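Local coordinates for high affinity transport system protein p37 (Mycoplasma hyorhinis, PDB 3EKI), which binds thiamine diphosphate outside the cell membrane, as the lipoprotein component of a high-affinity transport system, at residues A[179-184]-A[188-193]; A[238-243]-A[264-269]. One frame throughout, in Å; residues are numbered along the deposited sequence.

Contact 1 (A[179-184]-A[188-193]); sequences NKIFVE and ASWTDE
Trp190, in the loop that follows helix 170-184, folds back against the last turns of that helix and meets Ile181 and Phe182 with the six-membered part of its indole; the helix widens here into a pi-type turn at 180-184. Among the apolar contacts, the methyl CG2 of Ile181 lies 3.7 Å from Trp190 CZ2 and reaches CH2 as well. CG2 stands anti to the backbone N, which sets this branch against the indole while the CG1 branch leads away; Val153, Phe154 and Val205 also pack on this side chain. Phe182 contributes mainly backbone, its CA 4.2 Å from Trp190 CZ2, and turns its ring to Trp220 and Phe312. The indole is itself wrapped in aromatics: His195 stacks on it, and Tyr187 and Tyr202 meet it edge-to-face. Among the polar groups, Asn179 O accepts from both Val183 N, at 2.7 Å, and Glu184 N, at 2.9 Å, the second donor, five residues on, marking the wider turn. Thr185 O takes the hydrogen bond of Trp190 NE1, which ties the indole nitrogen to the backbone that links the two segments. In the plane of the same ring, at its edge, Ile181 O comes within 3.2 Å of Trp190 CZ2.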
loop_
_atom_site.group_PDB
_atom_site.type_symbol
_atom_site.label_atom_id
_atom_site.label_comp_id
_atom_site.label_asym_id
_atom_site.label_seq_id
_atom_site.Cartn_x
_atom_site.Cartn_y
_atom_site.Cartn_z
ATOM N N ASN A 179 -13.872 0.607 13.555
ATOM C CA ASN A 179 -14.639 1.656 14.218
ATOM C C ASN A 179 -14.473 1.612 15.730
ATOM O O ASN A 179 -14.501 2.694 16.338
ATOM C CB ASN A 179 -16.124 1.546 13.822
ATOM C CG ASN A 179 -16.295 2.011 12.379
ATOM O OD1 ASN A 179 -15.467 2.778 11.898
ATOM N ND2 ASN A 179 -17.360 1.574 11.723
ATOM N N LYS A 180 -14.284 0.428 16.303
ATOM C CA LYS A 180 -14.042 0.298 17.733
ATOM C C LYS A 180 -12.718 0.952 18.109
ATOM O O LYS A 180 -12.543 1.411 19.238
ATOM C CB LYS A 180 -14.037 -1.176 18.144
ATOM C CG LYS A 180 -13.017 -1.517 19.218
ATOM C CD LYS A 180 -13.509 -2.647 20.108
ATOM C CE LYS A 180 -14.982 -2.937 19.869
ATOM N NZ LYS A 180 -15.183 -3.947 18.794
ATOM N N ILE A 181 -11.787 0.997 17.160
ATOM C CA ILE A 181 -10.494 1.620 17.405
ATOM C C ILE A 181 -10.433 3.077 17.054
ATOM O O ILE A 181 -9.726 3.881 17.697
ATOM C CB ILE A 181 -9.412 0.810 16.626
ATOM C CG1 ILE A 181 -9.061 -0.515 17.306
ATOM C CG2 ILE A 181 -8.155 1.612 16.373
ATOM C CD1 ILE A 181 -8.293 -1.447 16.379
ATOM N N PHE A 182 -11.138 3.507 16.016
ATOM C CA PHE A 182 -11.030 4.833 15.435
ATOM C C PHE A 182 -12.172 5.762 15.847
ATOM O O PHE A 182 -11.967 6.970 15.939
ATOM C CB PHE A 182 -11.025 4.689 13.902
ATOM C CG PHE A 182 -10.922 5.996 13.146
ATOM C CD1 PHE A 182 -12.053 6.629 12.670
ATOM C CD2 PHE A 182 -9.687 6.574 12.911
ATOM C CE1 PHE A 182 -11.992 7.820 11.973
ATOM C CE2 PHE A 182 -9.622 7.760 12.210
ATOM C CZ PHE A 182 -10.757 8.385 11.732
ATOM N N VAL A 183 -13.347 5.164 16.050
ATOM C CA VAL A 183 -14.528 5.958 16.416
ATOM C C VAL A 183 -14.828 5.882 17.914
ATOM O O VAL A 183 -14.928 6.930 18.560
ATOM C CB VAL A 183 -15.730 5.481 15.589
ATOM C CG1 VAL A 183 -16.982 6.237 15.985
ATOM C CG2 VAL A 183 -15.451 5.632 14.098
ATOM N N GLU A 184 -14.961 4.674 18.456
ATOM C CA GLU A 184 -15.306 4.535 19.881
ATOM C C GLU A 184 -14.280 5.177 20.797
ATOM O O GLU A 184 -14.605 5.878 21.744
ATOM C CB GLU A 184 -15.459 3.080 20.294
ATOM C CG GLU A 184 -15.804 2.932 21.770
ATOM C CD GLU A 184 -16.181 1.512 22.154
ATOM O OE1 GLU A 184 -16.055 0.609 21.296
ATOM O OE2 GLU A 184 -16.607 1.315 23.315
ATOM N N ALA A 188 -9.080 11.665 17.159
ATOM C CA ALA A 188 -8.688 13.032 17.494
ATOM C C ALA A 188 -8.137 13.157 18.908
ATOM O O ALA A 188 -7.446 14.138 19.219
ATOM C CB ALA A 188 -9.868 13.974 17.347
ATOM N N SER A 189 -8.420 12.192 19.763
ATOM C CA SER A 189 -7.949 12.299 21.148
ATOM C C SER A 189 -6.859 11.291 21.450
ATOM O O SER A 189 -6.336 11.232 22.560
ATOM C CB SER A 189 -9.139 12.198 22.111
ATOM O OG SER A 189 -9.857 13.437 22.056
ATOM N N TRP A 190 -6.460 10.502 20.441
ATOM C CA TRP A 190 -5.306 9.634 20.606
ATOM C C TRP A 190 -4.065 10.461 20.977
ATOM O O TRP A 190 -3.993 11.587 20.522
ATOM C CB TRP A 190 -4.959 8.893 19.323
ATOM C CG TRP A 190 -5.931 7.857 18.876
ATOM C CD1 TRP A 190 -7.157 7.563 19.392
ATOM C CD2 TRP A 190 -5.725 6.953 17.779
ATOM N NE1 TRP A 190 -7.708 6.537 18.675
ATOM C CE2 TRP A 190 -6.856 6.141 17.677
ATOM C CE3 TRP A 190 -4.677 6.756 16.862
ATOM C CZ2 TRP A 190 -7.003 5.146 16.711
ATOM C CZ3 TRP A 190 -4.826 5.766 15.911
ATOM C CH2 TRP A 190 -5.976 4.969 15.841
ATOM N N THR A 191 -3.189 9.847 21.765
ATOM C CA THR A 191 -1.950 10.559 22.074
ATOM C C THR A 191 -0.777 9.710 21.584
ATOM O O THR A 191 -0.878 8.516 21.372
ATOM C CB THR A 191 -1.778 10.887 23.567
ATOM O OG1 THR A 191 -1.497 9.699 24.293
ATOM C CG2 THR A 191 -3.072 11.472 24.158
ATOM N N ASP A 192 0.344 10.417 21.412
ATOM C CA ASP A 192 1.542 9.713 21.002
ATOM C C ASP A 192 1.849 8.597 21.974
ATOM O O ASP A 192 2.257 7.503 21.601
ATOM C CB ASP A 192 2.732 10.670 20.945
ATOM C CG ASP A 192 2.606 11.690 19.840
ATOM O OD1 ASP A 192 1.627 11.577 19.078
ATOM O OD2 ASP A 192 3.483 12.583 19.764
ATOM N N GLU A 193 1.616 8.882 23.250
ATOM C CA GLU A 193 1.944 7.955 24.325
ATOM C C GLU A 193 1.004 6.754 24.449
ATOM O O GLU A 193 1.455 5.647 24.744
ATOM C CB GLU A 193 2.012 8.698 25.663
ATOM C CG GLU A 193 3.263 9.543 25.841
ATOM C CD GLU A 193 4.150 9.041 26.963
ATOM O OE1 GLU A 193 3.609 8.539 27.971
ATOM O OE2 GLU A 193 5.388 9.148 26.837
#

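Contact 2 (A[238-243]-A[264-269]); sequences KDWNTF and TILKNH
Leu266 is the first residue of 264-269 to touch 238-243, and its two methyls go to two different rings. CD1 sits at the edge of the Trp240 indole, near its plane and 4.0 Å from CZ3, while CD2 lies 3.9 Å from Phe243 CE1; in both pairs the side chains cross at about a right angle. Trp240 and Phe243 are one helical turn apart, and both have CG anti to the backbone N (chi1 172° and -177°), which brings their rings to the same leucine. The floor of this apolar cluster is the mixed sheet: Phe306 of strand 304-308 touches Leu266, and Ile304 touches Phe243. Helices packed on such a sheet are consistent with one alpha/beta lobe of a periplasmic-binding-protein fold. Two residues on, Asn268 O accepts from a water that also receives a weak bond from Lys238 NZ. The lysine starts from a Schellman motif that ends helix 225-236, and Asp239 N-caps the next helix, its OD1 accepting from Thr242 N at 3.2 Å and its OD2 from Thr242 OG1. His269 closes the segment. Lys238 CG lies 4.0 Å above one face of its imidazole, offset toward the rim, and the extended lysine chain runs on past the histidine's carbonyl, with Lys238 CD 3.2 Å from His269 O. Both ring nitrogens are engaged, His269 ND1 with Tyr162 OH and His269 NE2 with Trp235 O.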
loop_
_atom_site.group_PDB
_atom_site.type_symbol
_atom_site.label_atom_id
_atom_site.label_comp_id
_atom_site.label_asym_id
_atom_site.label_seq_id
_atom_site.Cartn_x
_atom_site.Cartn_y
_atom_site.Cartn_z
ATOM N N LYS A 238 -29.419 -1.395 -1.694
ATOM C CA LYS A 238 -28.701 -1.409 -2.971
ATOM C C LYS A 238 -29.183 -0.323 -3.920
ATOM O O LYS A 238 -29.313 -0.471 -5.125
ATOM C CB LYS A 238 -28.713 -2.804 -3.598
ATOM C CG LYS A 238 -28.038 -3.836 -2.721
ATOM C CD LYS A 238 -27.980 -5.225 -3.303
ATOM C CE LYS A 238 -27.428 -6.231 -2.295
ATOM N NZ LYS A 238 -27.429 -7.610 -2.848
ATOM N N ASP A 239 -29.411 0.868 -3.400
ATOM C CA ASP A 239 -29.814 2.060 -4.129
ATOM C C ASP A 239 -28.556 2.874 -4.463
ATOM O O ASP A 239 -28.120 3.763 -3.757
ATOM C CB ASP A 239 -30.819 2.856 -3.334
ATOM C CG ASP A 239 -31.303 4.112 -4.024
ATOM O OD1 ASP A 239 -30.891 4.409 -5.171
ATOM O OD2 ASP A 239 -32.122 4.809 -3.368
ATOM N N TRP A 240 -27.996 2.442 -5.595
ATOM C CA TRP A 240 -26.747 3.003 -6.084
ATOM C C TRP A 240 -26.893 4.487 -6.350
ATOM O O TRP A 240 -26.044 5.282 -5.958
ATOM C CB TRP A 240 -26.271 2.262 -7.352
ATOM C CG TRP A 240 -25.093 2.954 -7.984
ATOM C CD1 TRP A 240 -25.084 3.531 -9.220
ATOM C CD2 TRP A 240 -23.781 3.138 -7.426
ATOM N NE1 TRP A 240 -23.848 4.063 -9.471
ATOM C CE2 TRP A 240 -23.039 3.844 -8.398
ATOM C CE3 TRP A 240 -23.149 2.798 -6.230
ATOM C CZ2 TRP A 240 -21.702 4.193 -8.169
ATOM C CZ3 TRP A 240 -21.836 3.148 -6.014
ATOM C CH2 TRP A 240 -21.109 3.849 -6.992
ATOM N N ASN A 241 -27.936 4.930 -7.035
ATOM C CA ASN A 241 -28.114 6.335 -7.337
ATOM C C ASN A 241 -28.067 7.193 -6.089
ATOM O O ASN A 241 -27.347 8.188 -6.034
ATOM C CB ASN A 241 -29.460 6.523 -8.046
ATOM C CG ASN A 241 -29.648 7.972 -8.429
ATOM O OD1 ASN A 241 -28.772 8.555 -9.073
ATOM N ND2 ASN A 241 -30.769 8.571 -8.071
ATOM N N THR A 242 -28.802 6.771 -5.076
ATOM C CA THR A 242 -28.839 7.529 -3.835
ATOM C C THR A 242 -27.494 7.496 -3.115
ATOM O O THR A 242 -27.032 8.541 -2.623
ATOM C CB THR A 242 -29.944 6.988 -2.908
ATOM O OG1 THR A 242 -31.205 7.167 -3.578
ATOM C CG2 THR A 242 -29.953 7.777 -1.616
ATOM N N PHE A 243 -26.910 6.294 -3.117
ATOM C CA PHE A 243 -25.610 6.132 -2.474
ATOM C C PHE A 243 -24.542 7.018 -3.111
ATOM O O PHE A 243 -23.887 7.872 -2.503
ATOM C CB PHE A 243 -25.203 4.667 -2.521
ATOM C CG PHE A 243 -23.899 4.359 -1.811
ATOM C CD1 PHE A 243 -22.707 4.330 -2.498
ATOM C CD2 PHE A 243 -23.901 4.095 -0.448
ATOM C CE1 PHE A 243 -21.557 4.013 -1.810
ATOM C CE2 PHE A 243 -22.748 3.790 0.239
ATOM C CZ PHE A 243 -21.554 3.775 -0.453
ATOM N N THR A 264 -14.569 -2.649 -7.194
ATOM C CA THR A 264 -14.993 -4.036 -7.158
ATOM C C THR A 264 -16.040 -4.300 -6.072
ATOM O O THR A 264 -17.054 -4.956 -6.346
ATOM C CB THR A 264 -13.787 -4.971 -6.898
ATOM O OG1 THR A 264 -12.891 -4.867 -8.014
ATOM C CG2 THR A 264 -14.192 -6.428 -6.827
ATOM N N ILE A 265 -15.811 -3.806 -4.855
ATOM C CA ILE A 265 -16.819 -4.011 -3.803
ATOM C C ILE A 265 -18.180 -3.391 -4.161
ATOM O O ILE A 265 -19.223 -4.023 -3.963
ATOM C CB ILE A 265 -16.300 -3.432 -2.480
ATOM C CG1 ILE A 265 -15.050 -4.158 -1.940
ATOM C CG2 ILE A 265 -17.373 -3.429 -1.413
ATOM C CD1 ILE A 265 -15.182 -5.665 -1.861
ATOM N N LEU A 266 -18.164 -2.181 -4.692
ATOM C CA LEU A 266 -19.371 -1.461 -5.101
ATOM C C LEU A 266 -20.089 -2.161 -6.224
ATOM O O LEU A 266 -21.321 -2.251 -6.211
ATOM C CB LEU A 266 -19.015 -0.017 -5.489
ATOM C CG LEU A 266 -18.502 0.878 -4.364
ATOM C CD1 LEU A 266 -18.160 2.274 -4.851
ATOM C CD2 LEU A 266 -19.510 0.974 -3.224
ATOM N N LYS A 267 -19.330 -2.662 -7.196
ATOM C CA LYS A 267 -19.932 -3.457 -8.254
ATOM C C LYS A 267 -20.518 -4.758 -7.754
ATOM O O LYS A 267 -21.622 -5.152 -8.180
ATOM C CB LYS A 267 -18.878 -3.730 -9.345
ATOM C CG LYS A 267 -19.432 -4.506 -10.534
ATOM C CD LYS A 267 -19.351 -3.647 -11.795
ATOM C CE LYS A 267 -17.966 -3.660 -12.420
ATOM N NZ LYS A 267 -17.227 -2.374 -12.245
ATOM N N ASN A 268 -19.860 -5.467 -6.839
ATOM C CA ASN A 268 -20.342 -6.717 -6.295
ATOM C C ASN A 268 -21.563 -6.501 -5.397
ATOM O O ASN A 268 -22.403 -7.397 -5.277
ATOM C CB ASN A 268 -19.242 -7.437 -5.518
ATOM C CG ASN A 268 -18.187 -7.981 -6.481
ATOM O OD1 ASN A 268 -18.417 -7.996 -7.693
ATOM N ND2 ASN A 268 -17.048 -8.405 -5.961
ATOM N N HIS A 269 -21.650 -5.330 -4.775
ATOM C CA HIS A 269 -22.761 -5.016 -3.884
ATOM C C HIS A 269 -23.967 -4.499 -4.662
ATOM O O HIS A 269 -25.056 -5.067 -4.585
ATOM C CB HIS A 269 -22.332 -3.990 -2.835
ATOM C CG HIS A 269 -23.316 -3.818 -1.720
ATOM N ND1 HIS A 269 -23.590 -4.815 -0.808
ATOM C CD2 HIS A 269 -24.094 -2.766 -1.370
ATOM C CE1 HIS A 269 -24.492 -4.385 0.055
ATOM N NE2 HIS A 269 -24.814 -3.144 -0.263
HETATM O O HOH W 1 -24.157 -8.544 -2.892
#

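In the fold
Contact 1 closes before contact 2 opens along the chain, and their centres lie 29 Å apart, with nearest atoms about 13 Å from each other. The mixed five-stranded sheet relates them: strand 331-337, at one edge of it, receives Asn179 and Val183 from helix 170-184 of contact 1, and Phe243 and Ile265 from contact 2. Both lie far from the middle of the chain, their centres 22 and 24 Å from its centre. The Trp190 side chain stays about 13 Å from the bound thiamine diphosphate. In contact 1 the Phe182 side chain is about 9 Å from a bound calcium ion.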